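Local coordinates for protein beta-porphyranase A (PDB 4AW7) that hydrolyses the sulfated red-algal polysaccharide porphyran at its beta-D-galactopyranose-(1->4)-alpha-L-galactopyranose-6-sulfate linkages, releasing mostly disaccharides, at residues K42-S48 with S314-D320; L230-I234 with S296-F300; E37-Y43 with M305-L311; L364-V368 with Q454-L458. All blocks are in the same frame, centred on the assembly; numbering follows the deposited sequence.

Interaction 1: residues K42-S48 with S314-D320; sequences KYFNIHS and SIPFVSD. With L6S (6-O-sulfo-alpha-L-galactopyranose), chain B; GLA (alpha-D-galactopyranose), chain C; GAL (beta-D-galactopyranose), chain D.
The first and last strands of the (beta/alpha)8-barrel, 45-46 and 311-316, come together here, and beyond them His-47, Phe-317 and Ser-319 line the substrate cleft. Just before strand 45-46, Lys-42 O accepts a 2.8 Å bond from Ser-314 OG, in the carbonyl plane on a lone pair. Asn-45 ND2 reaches Ser-314 O at 3.0 Å and almost straight, 170° at the hydrogen. Farther up, His-47 N bonds Val-318 O at 2.8 Å. Ile-315 CG2 packs against His-47 CB.

The His-47 side chain swings away from its own N (chi1 -171°). Its imidazole then receives the edge of Phe-317 on one face, a T-shaped pair with centroids 4.8 Å apart. From the ring edge, ND1 donates to the sulfate oxygen O1S of L6S at 3.0 Å, while NE2 is hydrogen-bonded to Arg-69. Ser-319 OG holds a second sulfate oxygen, O2S, at 2.8 Å. Both residues are substrate-binding. With an alanine here in place of His-47, the sulfate would probably lose one donor and the Phe-317 edge the face it rests on. One residue further along each segment, Ser-48 OG donates to the anti lone pair of Asp-320 OD2 at 2.6 Å.

Interaction 2: residues L230-I234 with S296-F300; sequences LYDGI and SFNHF. With GLA (alpha-D-galactopyranose), chain C; GAL (beta-D-galactopyranose), chain D.
Leu-230 and Phe-300 form the tight half of this contact, where barrel strand 225-233 packs on helix 293-305. Leu-230 CB sits over one face of the Phe-300 ring, 4.0 Å from its centroid and shifted toward the rim, a CH-pi contact. Phe-300 CE2 also touches Leu-230 O at 3.4 Å. The tip of the ring, CZ, reaches Asp-232 OD1 at 3.5 Å.

The other half is looser and holds water. Asp-232 OD2 and Ser-296 OG stand 3.2 Å apart. One water links them: it donates to Asp-232 OD2 at 2.7 Å and also lies close to Ser-296 OG. The other carboxylate oxygen, OD1, takes the backbone N of Ser-243. Ile-234 CD1 only brushes Ser-296 OG, at 4.2 Å.

Tyr-231, between the two helix-facing residues of the strand, points away from the helix. Its ring lines the galactose pocket at subsite -1 and helps the enzyme tolerate methyl-galactose. Its OH is hydrogen-bonded to Glu-272, the probable nucleophile. The strand and helix axes come within 9.3 Å and run at 129° to each other. Beside them, strand 268-276 pairs with Leu-230 and Asp-232, and Ser-247 of helix 245-262 touches both Leu-230 and Phe-300.

Interaction 3: residues E37-Y43 with M305-L311; sequences ELDRSKY and MERQDNL
A type I turn from Met-305 to Gln-308, continued by a short 3-10 segment, leads from helix 293-305 to strand 311-316 and faces the irregular loop 37-43 that precedes strand 45-46. This is a connecting turn of the (beta/alpha)8-barrel, where helix 293-305 passes into the last strand.

Gln-308 meets the loop much as a backbone amide would. Its CG lies anti to the backbone N (chi1 -167°) and the chain runs out extended, so the amide reaches the main chain on both flanks of Leu-38. NE2 donates to Glu-37 O at 2.9 Å, nearly in the amide plane. OE1 accepts from Asp-39 N at 3.1 Å, with the donor above the carbonyl plane. A lysine in place of Gln-308 would probably leave Asp-39 N without this acceptor and let the loop shift against the turn.

The Tyr-43 ring is sandwiched. Met-305 CG lies over the centre of one face, 4.1 Å from the centroid, and Lys-42 CB covers the opposite face toward the rim. Leu-311 CD2 presses on Tyr-43 CE1 at 3.4 Å. The hydroxyl packs by Gln-308 CB and bonds Leu-304 O.

Lys-42, extended beyond CG, crosses the Gln-308 side chain at about a right angle. A water bridges its ammonium and Gln-308 NE2. NZ also grips two carbonyls, Leu-311 O in strand 311-316 at 2.8 Å and Gln-308 O in the turn at 3.0 Å. Gln-308 O takes a second donor, Leu-311 N, which arrives from the opposite face of its carbonyl plane to that used by Lys-42 NZ.

Interaction 4: residues L364-V368 with Q454-L458; sequences LWKNV and QTIVL
Leu-364 and Trp-365 of helix 359-365 pack on Thr-455 and Val-457 of strand 454-462. The contact joins this helix, which follows the last barrel strand and packs beside helix 293-305, to the beta-sandwich region.

The first kind of contact is aliphatic. Leu-364 has its CG anti to the backbone N (chi1 174°), and its two methyls part over the strand. CD1 meets Val-457 CG2 at 3.7 Å, and CD2 meets Thr-455 CG2 at 3.8 Å. Val-368 adds a looser touch, its CG2 lying 4.1 Å from Val-457 CG1. The two strand residues are alternate ones and present the same side to Leu-364 and Trp-365.

The second kind is CH-pi. Val-457 CG2 stands over the six-membered ring of Trp-365, 4.1 Å from its centroid and only 4° off the normal. Val-368 CG1 lies at the edge of the indole, in its plane. It gets there through a type II turn from Trp-365 to Val-368, closed by a bond from Val-368 N to Trp-365 O at 3.1 Å.

No hydrogen bond crosses between the segments. Several polar atoms have partners outside: Trp-365 NE1 bonds Asn-298, Thr-455 OG1 bonds Asp-398, and Leu-364 O accepts from Arg-424.

Helix 293-305 touches Leu-364, Trp-365 and Thr-455. Strands 392-399 and 421-429 both pair with 454-462; the first lends Ala-396 to Trp-365 and Val-457, the second places Leu-426 against Leu-364.

All four contacts are largely buried, but interaction 4 lies farther from the chain centre, and interaction 3 alone has an exposed touching residue, Glu-37. Interactions 1 to 3 belong to the barrel. Interaction 1 combines strand bonds with sulfate binding, and its Phe-317 touches Tyr-231 of interaction 2 beside the cleft. Interaction 3 shares Lys-42 and Tyr-43 with interaction 1, yet works by amide and ammonium bonds to backbone. Interaction 2 is mostly ring packing plus one water; interaction 4 is purely apolar across its segments. Helix 293-305 ties 2 to 4 through Asn-298, which bonds Trp-365. Arg-40 ties 3 to 4 by bonding Trp-365 O and Val-368 O, and Phe-44 of interaction 1 stacks on Trp-365.

Interaction 1: residues K42-S48 with S314-D320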
# COMPACT_ATOMS: atom_id res chain seq x y z
N LYS A 42 -1.13 -2.58 10.53
CA LYS A 42 -1.41 -2.24 9.13
C LYS A 42 -0.19 -2.26 8.25
O LYS A 42 -0.35 -2.18 7.03
CB LYS A 42 -2.17 -0.89 9.03
CG LYS A 42 -3.60 -1.00 9.54
CD LYS A 42 -4.39 0.27 9.41
CE LYS A 42 -5.87 0.07 9.77
NZ LYS A 42 -6.67 1.27 9.42
N TYR A 43 1.00 -2.38 8.82
CA TYR A 43 2.28 -2.20 8.11
C TYR A 43 3.32 -3.26 8.35
O TYR A 43 3.91 -3.79 7.40
CB TYR A 43 2.88 -0.81 8.44
CG TYR A 43 1.92 0.30 8.13
CD1 TYR A 43 1.61 0.63 6.80
CD2 TYR A 43 1.24 0.97 9.12
CE1 TYR A 43 0.66 1.58 6.51
CE2 TYR A 43 0.29 1.93 8.84
CZ TYR A 43 0.01 2.24 7.52
OH TYR A 43 -0.99 3.18 7.27
N PHE A 44 3.62 -3.53 9.63
CA PHE A 44 4.75 -4.37 9.98
C PHE A 44 4.34 -5.81 10.09
O PHE A 44 4.07 -6.33 11.18
CB PHE A 44 5.44 -3.81 11.25
CG PHE A 44 5.84 -2.37 11.09
CD1 PHE A 44 6.73 -2.01 10.08
CD2 PHE A 44 5.25 -1.37 11.83
CE1 PHE A 44 7.03 -0.67 9.86
CE2 PHE A 44 5.59 -0.05 11.61
CZ PHE A 44 6.47 0.27 10.62
N ASN A 45 4.20 -6.41 8.92
CA ASN A 45 3.68 -7.75 8.71
C ASN A 45 4.66 -8.50 7.81
O ASN A 45 5.46 -7.90 7.10
CB ASN A 45 2.31 -7.69 8.03
CG ASN A 45 1.29 -6.95 8.87
OD1 ASN A 45 1.16 -7.24 10.07
ND2 ASN A 45 0.56 -5.99 8.30
N ILE A 46 4.53 -9.82 7.82
CA ILE A 46 5.16 -10.67 6.82
C ILE A 46 4.06 -11.39 6.01
O ILE A 46 2.94 -11.55 6.46
CB ILE A 46 6.18 -11.70 7.39
CG1 ILE A 46 5.56 -12.56 8.52
CG2 ILE A 46 7.41 -10.99 7.84
CD1 ILE A 46 6.43 -13.74 8.99
N HIS A 47 4.42 -11.81 4.81
CA HIS A 47 3.53 -12.49 3.89
C HIS A 47 3.53 -13.99 4.21
O HIS A 47 4.15 -14.80 3.53
CB HIS A 47 3.98 -12.20 2.43
CG HIS A 47 3.01 -12.67 1.40
ND1 HIS A 47 2.92 -13.98 1.01
CD2 HIS A 47 2.02 -12.02 0.73
CE1 HIS A 47 1.94 -14.12 0.13
NE2 HIS A 47 1.36 -12.94 -0.07
N SER A 48 2.91 -14.30 5.33
CA SER A 48 2.93 -15.63 5.94
C SER A 48 1.78 -15.78 6.88
O SER A 48 1.22 -14.78 7.36
CB SER A 48 4.24 -15.74 6.74
OG SER A 48 4.42 -17.01 7.33
N SER A 314 -1.53 -3.70 4.84
CA SER A 314 -0.51 -3.80 3.81
C SER A 314 0.47 -4.89 4.23
O SER A 314 0.68 -5.11 5.43
CB SER A 314 0.19 -2.48 3.51
OG SER A 314 0.99 -2.01 4.57
N ILE A 315 1.05 -5.56 3.26
CA ILE A 315 1.91 -6.73 3.50
C ILE A 315 3.19 -6.62 2.69
O ILE A 315 3.20 -6.81 1.48
CB ILE A 315 1.21 -8.05 3.08
CG1 ILE A 315 -0.22 -8.22 3.66
CG2 ILE A 315 2.11 -9.27 3.44
CD1 ILE A 315 -0.32 -8.47 5.11
N PRO A 316 4.32 -6.31 3.34
CA PRO A 316 5.62 -6.39 2.71
C PRO A 316 5.83 -7.80 2.13
O PRO A 316 5.52 -8.78 2.82
CB PRO A 316 6.56 -6.13 3.93
CG PRO A 316 5.75 -5.34 4.86
CD PRO A 316 4.42 -5.94 4.76
N PHE A 317 6.30 -7.89 0.89
CA PHE A 317 6.47 -9.19 0.27
C PHE A 317 7.78 -9.85 0.67
O PHE A 317 8.75 -9.87 -0.10
CB PHE A 317 6.24 -9.15 -1.24
CG PHE A 317 6.00 -10.51 -1.82
CD1 PHE A 317 4.78 -11.13 -1.62
CD2 PHE A 317 6.96 -11.17 -2.57
CE1 PHE A 317 4.50 -12.35 -2.18
CE2 PHE A 317 6.65 -12.40 -3.14
CZ PHE A 317 5.47 -12.97 -2.92
N VAL A 318 7.77 -10.35 1.90
CA VAL A 318 8.84 -11.11 2.52
C VAL A 318 8.06 -12.14 3.35
O VAL A 318 7.14 -11.78 4.11
CB VAL A 318 9.78 -10.25 3.38
CG1 VAL A 318 9.04 -9.20 4.22
CG2 VAL A 318 10.66 -11.16 4.28
N SER A 319 8.38 -13.42 3.17
CA SER A 319 7.58 -14.48 3.73
C SER A 319 8.20 -15.17 4.93
O SER A 319 8.18 -14.62 6.04
CB SER A 319 7.12 -15.43 2.64
OG SER A 319 8.23 -16.04 2.01
N ASP A 320 8.68 -16.40 4.75
CA ASP A 320 8.93 -17.29 5.86
C ASP A 320 9.98 -18.31 5.44
O ASP A 320 10.98 -17.96 4.77
CB ASP A 320 7.60 -17.84 6.37
CG ASP A 320 6.74 -18.43 5.28
OD1 ASP A 320 7.29 -18.96 4.29
OD2 ASP A 320 5.49 -18.39 5.43
O1S L6S B . 4.73 -16.35 0.63
O2S L6S B . 6.87 -17.38 -0.02
O3S L6S B . 4.76 -18.64 -0.09
C1 L6S B . 2.36 -15.35 -5.13
C2 L6S B . 2.09 -16.71 -5.74
C3 L6S B . 3.36 -17.57 -5.65
C4 L6S B . 3.77 -17.70 -4.13
C5 L6S B . 3.95 -16.28 -3.57
C6 L6S B . 4.00 -16.35 -2.03
O2 L6S B . 1.61 -16.59 -7.10
O3 L6S B . 3.16 -18.87 -6.22
O4 L6S B . 2.73 -18.40 -3.44
O5 L6S B . 2.84 -15.41 -3.81
O6 L6S B . 5.26 -16.89 -1.65
S1 L6S B . 5.42 -17.31 -0.18
C1 GLA C . 2.72 -11.37 -7.58
C2 GLA C . 2.41 -12.80 -7.09
C3 GLA C . 3.52 -13.32 -6.19
C4 GLA C . 4.89 -13.06 -6.77
C5 GLA C . 5.03 -11.56 -7.08
C6 GLA C . 6.53 -11.22 -7.39
O1 GLA C . 2.48 -10.36 -6.69
O2 GLA C . 1.11 -12.83 -6.42
O3 GLA C . 3.46 -14.72 -6.06
O4 GLA C . 5.08 -13.84 -7.96
O5 GLA C . 4.01 -11.28 -8.15
O6 GLA C . 7.19 -10.82 -6.11
C1 GAL D . 2.72 -11.37 -7.58
C2 GAL D . 2.41 -12.80 -7.09
C3 GAL D . 3.52 -13.32 -6.19
C4 GAL D . 4.89 -13.06 -6.77
C5 GAL D . 5.03 -11.56 -7.08
C6 GAL D . 6.53 -11.22 -7.39
O1 GAL D . 1.61 -10.96 -8.48
O2 GAL D . 1.11 -12.83 -6.42
O3 GAL D . 3.46 -14.72 -6.06
O4 GAL D . 5.08 -13.84 -7.96
O5 GAL D . 4.01 -11.28 -8.15
O6 GAL D . 7.19 -10.82 -6.11

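Interaction 2: residues L230-I234 with S296-F300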
# COMPACT_ATOMS: atom_id res chain seq x y z
N LEU A 230 1.91 -3.67 -5.26
CA LEU A 230 2.81 -2.58 -5.64
C LEU A 230 4.25 -3.04 -5.65
O LEU A 230 4.81 -3.34 -4.59
CB LEU A 230 2.66 -1.39 -4.68
CG LEU A 230 1.31 -0.68 -4.69
CD1 LEU A 230 1.29 0.34 -3.55
CD2 LEU A 230 0.97 -0.06 -6.05
N TYR A 231 4.84 -3.05 -6.85
CA TYR A 231 6.21 -3.51 -7.02
C TYR A 231 7.06 -2.51 -7.80
O TYR A 231 6.60 -1.91 -8.79
CB TYR A 231 6.23 -4.84 -7.78
CG TYR A 231 5.88 -6.01 -6.87
CD1 TYR A 231 6.84 -6.54 -6.02
CD2 TYR A 231 4.63 -6.56 -6.86
CE1 TYR A 231 6.55 -7.59 -5.19
CE2 TYR A 231 4.32 -7.63 -6.01
CZ TYR A 231 5.31 -8.14 -5.20
OH TYR A 231 5.04 -9.21 -4.37
N ASP A 232 8.31 -2.40 -7.38
CA ASP A 232 9.37 -1.78 -8.15
C ASP A 232 10.13 -2.84 -8.92
O ASP A 232 10.37 -3.91 -8.37
CB ASP A 232 10.34 -1.08 -7.20
CG ASP A 232 9.85 0.21 -6.66
OD1 ASP A 232 8.91 0.79 -7.21
OD2 ASP A 232 10.40 0.66 -5.64
N GLY A 233 10.52 -2.55 -10.14
CA GLY A 233 11.47 -3.39 -10.89
C GLY A 233 12.87 -2.98 -10.49
O GLY A 233 13.19 -1.79 -10.22
N ILE A 234 13.75 -3.94 -10.41
CA ILE A 234 15.11 -3.61 -10.03
C ILE A 234 16.10 -4.20 -11.02
O ILE A 234 15.90 -5.31 -11.47
CB ILE A 234 15.41 -4.13 -8.61
CG1 ILE A 234 14.63 -3.33 -7.56
CG2 ILE A 234 16.92 -4.13 -8.35
CD1 ILE A 234 14.51 -3.99 -6.18
N SER A 296 12.56 -0.97 -1.38
CA SER A 296 11.19 -0.80 -1.86
C SER A 296 10.22 -0.85 -0.71
O SER A 296 9.26 -0.08 -0.67
CB SER A 296 10.81 -1.88 -2.88
OG SER A 296 11.61 -1.77 -4.03
N PHE A 297 10.39 -1.78 0.23
CA PHE A 297 9.52 -1.79 1.40
C PHE A 297 9.47 -0.40 2.03
O PHE A 297 8.40 0.14 2.32
CB PHE A 297 9.94 -2.79 2.47
CG PHE A 297 10.00 -4.24 2.05
CD1 PHE A 297 9.25 -4.78 1.03
CD2 PHE A 297 10.81 -5.09 2.77
CE1 PHE A 297 9.38 -6.13 0.67
CE2 PHE A 297 10.91 -6.41 2.44
CZ PHE A 297 10.22 -6.93 1.37
N ASN A 298 10.64 0.18 2.29
CA ASN A 298 10.68 1.52 2.87
C ASN A 298 10.05 2.58 1.99
O ASN A 298 9.28 3.43 2.45
CB ASN A 298 12.10 1.87 3.26
CG ASN A 298 12.53 1.25 4.59
OD1 ASN A 298 11.73 1.18 5.52
ND2 ASN A 298 13.80 0.80 4.67
N HIS A 299 10.36 2.57 0.69
CA HIS A 299 9.81 3.63 -0.14
C HIS A 299 8.29 3.62 -0.21
O HIS A 299 7.63 4.67 -0.21
CB HIS A 299 10.36 3.56 -1.57
CG HIS A 299 11.84 3.78 -1.69
ND1 HIS A 299 12.51 4.77 -1.01
CD2 HIS A 299 12.75 3.18 -2.47
CE1 HIS A 299 13.79 4.75 -1.37
NE2 HIS A 299 13.95 3.79 -2.26
N PHE A 300 7.69 2.43 -0.27
CA PHE A 300 6.25 2.31 -0.30
C PHE A 300 5.62 2.59 1.08
O PHE A 300 4.53 3.12 1.16
CB PHE A 300 5.79 0.92 -0.75
CG PHE A 300 5.97 0.66 -2.22
CD1 PHE A 300 5.32 1.43 -3.20
CD2 PHE A 300 6.76 -0.38 -2.65
CE1 PHE A 300 5.48 1.15 -4.51
CE2 PHE A 300 6.91 -0.69 -4.00
CZ PHE A 300 6.30 0.09 -4.95
C1 GLA C . 2.72 -11.37 -7.58
C2 GLA C . 2.41 -12.80 -7.09
C3 GLA C . 3.52 -13.32 -6.19
C4 GLA C . 4.89 -13.06 -6.77
C5 GLA C . 5.03 -11.56 -7.08
C6 GLA C . 6.53 -11.22 -7.39
O1 GLA C . 2.48 -10.36 -6.69
O2 GLA C . 1.11 -12.83 -6.42
O3 GLA C . 3.46 -14.72 -6.06
O4 GLA C . 5.08 -13.84 -7.96
O5 GLA C . 4.01 -11.28 -8.15
O6 GLA C . 7.19 -10.82 -6.11
C1 GAL D . 2.72 -11.37 -7.58
C2 GAL D . 2.41 -12.80 -7.09
C3 GAL D . 3.52 -13.32 -6.19
C4 GAL D . 4.89 -13.06 -6.77
C5 GAL D . 5.03 -11.56 -7.08
C6 GAL D . 6.53 -11.22 -7.39
O1 GAL D . 1.61 -10.96 -8.48
O2 GAL D . 1.11 -12.83 -6.42
O3 GAL D . 3.46 -14.72 -6.06
O4 GAL D . 5.08 -13.84 -7.96
O5 GAL D . 4.01 -11.28 -8.15
O6 GAL D . 7.19 -10.82 -6.11
O HOH W 1 12.91 0.19 -4.88

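Interaction 3: residues E37-Y43 with M305-L311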
# COMPACT_ATOMS: atom_id res chain seq x y z
N GLU A 37 -2.95 7.59 16.17
CA GLU A 37 -2.04 6.50 16.51
C GLU A 37 -1.60 5.73 15.30
O GLU A 37 -2.43 5.33 14.48
CB GLU A 37 -2.73 5.56 17.49
CG GLU A 37 -3.01 6.06 18.88
CD GLU A 37 -1.85 5.97 19.85
OE1 GLU A 37 -0.77 5.48 19.49
OE2 GLU A 37 -2.04 6.40 21.01
N LEU A 38 -0.32 5.41 15.24
CA LEU A 38 0.18 4.45 14.25
C LEU A 38 -0.38 3.06 14.56
O LEU A 38 -0.29 2.57 15.70
CB LEU A 38 1.70 4.39 14.29
CG LEU A 38 2.37 3.45 13.29
CD1 LEU A 38 2.05 3.85 11.83
CD2 LEU A 38 3.86 3.45 13.50
N ASP A 39 -0.96 2.42 13.56
CA ASP A 39 -1.44 1.06 13.68
C ASP A 39 -0.37 0.16 13.09
O ASP A 39 -0.30 -0.05 11.87
CB ASP A 39 -2.80 0.87 12.99
CG ASP A 39 -3.40 -0.48 13.25
OD1 ASP A 39 -2.62 -1.39 13.58
OD2 ASP A 39 -4.65 -0.60 13.11
N ARG A 40 0.49 -0.38 13.95
CA ARG A 40 1.58 -1.21 13.45
C ARG A 40 1.07 -2.40 12.64
O ARG A 40 1.73 -2.82 11.70
CB ARG A 40 2.45 -1.70 14.60
CG ARG A 40 3.32 -0.64 15.24
CD ARG A 40 4.22 -1.24 16.35
NE ARG A 40 5.04 -2.32 15.86
CZ ARG A 40 6.21 -2.16 15.25
NH1 ARG A 40 6.76 -0.96 15.12
NH2 ARG A 40 6.86 -3.22 14.77
N SER A 41 -0.10 -2.95 13.04
CA SER A 41 -0.65 -4.11 12.36
C SER A 41 -1.08 -3.84 10.93
O SER A 41 -1.39 -4.77 10.20
CB SER A 41 -1.82 -4.68 13.13
OG SER A 41 -3.02 -3.95 12.91
N LYS A 42 -1.13 -2.58 10.53
CA LYS A 42 -1.41 -2.24 9.13
C LYS A 42 -0.19 -2.26 8.25
O LYS A 42 -0.35 -2.18 7.03
CB LYS A 42 -2.17 -0.89 9.03
CG LYS A 42 -3.60 -1.00 9.54
CD LYS A 42 -4.39 0.27 9.41
CE LYS A 42 -5.87 0.07 9.77
NZ LYS A 42 -6.67 1.27 9.42
N TYR A 43 1.00 -2.38 8.82
CA TYR A 43 2.28 -2.20 8.11
C TYR A 43 3.32 -3.26 8.35
O TYR A 43 3.91 -3.79 7.40
CB TYR A 43 2.88 -0.81 8.44
CG TYR A 43 1.92 0.30 8.13
CD1 TYR A 43 1.61 0.63 6.80
CD2 TYR A 43 1.24 0.97 9.12
CE1 TYR A 43 0.66 1.58 6.51
CE2 TYR A 43 0.29 1.93 8.84
CZ TYR A 43 0.01 2.24 7.52
OH TYR A 43 -0.99 3.18 7.27
N MET A 305 1.64 4.75 5.05
CA MET A 305 1.40 5.36 6.35
C MET A 305 0.46 6.55 6.26
O MET A 305 -0.42 6.74 7.11
CB MET A 305 2.71 5.75 7.02
CG MET A 305 3.44 4.53 7.61
SD MET A 305 5.03 5.03 8.27
CE MET A 305 5.42 3.61 9.26
N GLU A 306 0.63 7.35 5.21
CA GLU A 306 -0.21 8.52 4.96
C GLU A 306 -1.62 8.16 4.49
O GLU A 306 -2.44 9.08 4.33
CB GLU A 306 0.45 9.42 3.94
CG GLU A 306 1.62 10.21 4.50
CD GLU A 306 1.18 11.24 5.54
OE1 GLU A 306 0.37 12.11 5.19
OE2 GLU A 306 1.62 11.19 6.70
N ARG A 307 -1.93 6.89 4.36
CA ARG A 307 -3.26 6.42 3.98
C ARG A 307 -3.93 5.60 5.10
O ARG A 307 -4.91 4.89 4.85
CB ARG A 307 -3.22 5.61 2.69
CG ARG A 307 -2.63 6.36 1.51
CD ARG A 307 -2.79 5.58 0.26
NE ARG A 307 -2.11 6.22 -0.86
CZ ARG A 307 -2.67 6.92 -1.85
NH1 ARG A 307 -3.98 7.05 -1.95
NH2 ARG A 307 -1.88 7.47 -2.76
N GLN A 308 -3.40 5.65 6.32
CA GLN A 308 -3.85 4.71 7.35
C GLN A 308 -5.37 4.71 7.55
O GLN A 308 -5.98 3.67 7.81
CB GLN A 308 -3.14 4.96 8.68
CG GLN A 308 -3.33 3.83 9.66
CD GLN A 308 -2.77 4.15 11.01
OE1 GLN A 308 -1.54 4.28 11.18
NE2 GLN A 308 -3.65 4.28 12.01
N ASP A 309 -5.97 5.89 7.48
CA ASP A 309 -7.39 6.06 7.66
C ASP A 309 -8.23 5.46 6.55
O ASP A 309 -9.45 5.33 6.72
CB ASP A 309 -7.77 7.54 7.85
CG ASP A 309 -7.30 8.45 6.75
OD1 ASP A 309 -6.29 8.20 6.10
OD2 ASP A 309 -7.95 9.51 6.57
N ASN A 310 -7.60 5.12 5.44
CA ASN A 310 -8.27 4.41 4.35
C ASN A 310 -7.54 3.13 3.93
O ASN A 310 -7.59 2.73 2.77
CB ASN A 310 -8.47 5.31 3.13
CG ASN A 310 -9.56 4.77 2.21
OD1 ASN A 310 -10.59 4.29 2.69
ND2 ASN A 310 -9.30 4.76 0.88
N LEU A 311 -6.90 2.47 4.89
CA LEU A 311 -6.08 1.29 4.62
C LEU A 311 -6.46 0.19 5.60
O LEU A 311 -6.29 0.33 6.80
CB LEU A 311 -4.60 1.63 4.74
CG LEU A 311 -3.63 0.46 4.43
CD1 LEU A 311 -3.57 0.13 2.93
CD2 LEU A 311 -2.23 0.81 4.96
O HOH W 2 -6.33 3.23 11.47

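Interaction 4: residues L364-V368 with Q454-L458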
# COMPACT_ATOMS: atom_id res chain seq x y z
N LEU A 364 14.71 -1.80 11.90
CA LEU A 364 14.68 -0.37 11.72
C LEU A 364 13.42 0.23 12.37
O LEU A 364 13.48 1.33 12.94
CB LEU A 364 14.69 -0.04 10.21
CG LEU A 364 14.53 1.40 9.77
CD1 LEU A 364 15.75 2.21 10.24
CD2 LEU A 364 14.36 1.50 8.27
N TRP A 365 12.30 -0.46 12.21
CA TRP A 365 11.02 0.01 12.68
C TRP A 365 10.60 -0.55 14.03
O TRP A 365 9.50 -0.29 14.51
CB TRP A 365 9.96 -0.28 11.61
CG TRP A 365 10.17 0.54 10.37
CD1 TRP A 365 10.74 0.16 9.21
CD2 TRP A 365 9.84 1.93 10.21
NE1 TRP A 365 10.79 1.21 8.34
CE2 TRP A 365 10.23 2.31 8.93
CE3 TRP A 365 9.20 2.86 11.03
CZ2 TRP A 365 10.01 3.60 8.43
CZ3 TRP A 365 9.01 4.15 10.53
CH2 TRP A 365 9.40 4.48 9.23
N LYS A 366 11.47 -1.30 14.69
CA LYS A 366 11.07 -1.92 15.94
C LYS A 366 10.76 -0.85 16.99
O LYS A 366 11.43 0.18 17.09
CB LYS A 366 12.16 -2.88 16.44
CG LYS A 366 11.70 -3.76 17.64
CD LYS A 366 12.82 -4.75 18.00
CE LYS A 366 12.70 -5.38 19.40
NZ LYS A 366 13.69 -6.43 19.58
N ASN A 367 9.70 -1.08 17.74
CA ASN A 367 9.22 -0.16 18.78
C ASN A 367 8.58 1.11 18.31
O ASN A 367 8.02 1.84 19.11
CB ASN A 367 10.29 0.09 19.87
CG ASN A 367 10.62 -1.19 20.65
OD1 ASN A 367 9.74 -1.77 21.27
ND2 ASN A 367 11.84 -1.61 20.59
N VAL A 368 8.61 1.39 17.01
CA VAL A 368 8.04 2.62 16.50
C VAL A 368 6.51 2.53 16.59
O VAL A 368 5.89 1.64 16.03
CB VAL A 368 8.47 2.93 15.05
CG1 VAL A 368 7.75 4.18 14.51
CG2 VAL A 368 10.00 3.08 14.96
N GLN A 454 18.43 4.82 1.34
CA GLN A 454 18.67 4.86 2.75
C GLN A 454 17.41 5.40 3.43
O GLN A 454 16.81 6.37 2.97
CB GLN A 454 19.88 5.74 3.10
CG GLN A 454 20.15 5.86 4.57
CD GLN A 454 21.31 6.81 4.89
OE1 GLN A 454 21.60 7.72 4.14
NE2 GLN A 454 21.90 6.66 6.08
N THR A 455 17.04 4.74 4.52
CA THR A 455 15.98 5.18 5.41
C THR A 455 16.57 5.32 6.81
O THR A 455 17.31 4.43 7.27
CB THR A 455 14.82 4.19 5.40
OG1 THR A 455 14.45 3.94 4.03
CG2 THR A 455 13.64 4.65 6.21
N ILE A 456 16.22 6.39 7.48
CA ILE A 456 16.72 6.71 8.82
C ILE A 456 15.54 6.80 9.78
O ILE A 456 14.50 7.40 9.47
CB ILE A 456 17.52 8.08 8.79
CG1 ILE A 456 18.80 7.92 7.94
CG2 ILE A 456 17.84 8.62 10.18
CD1 ILE A 456 19.47 9.24 7.52
N VAL A 457 15.70 6.24 10.97
CA VAL A 457 14.78 6.42 12.07
C VAL A 457 15.58 6.93 13.26
O VAL A 457 16.53 6.27 13.73
CB VAL A 457 14.03 5.11 12.42
CG1 VAL A 457 13.21 5.25 13.68
CG2 VAL A 457 13.16 4.67 11.26
N LEU A 458 15.24 8.13 13.70
CA LEU A 458 15.77 8.71 14.92
C LEU A 458 14.82 8.40 16.07
O LEU A 458 13.59 8.56 15.94
CB LEU A 458 15.87 10.21 14.75
CG LEU A 458 16.85 10.71 13.69
CD1 LEU A 458 16.55 12.14 13.28
CD2 LEU A 458 18.26 10.64 14.22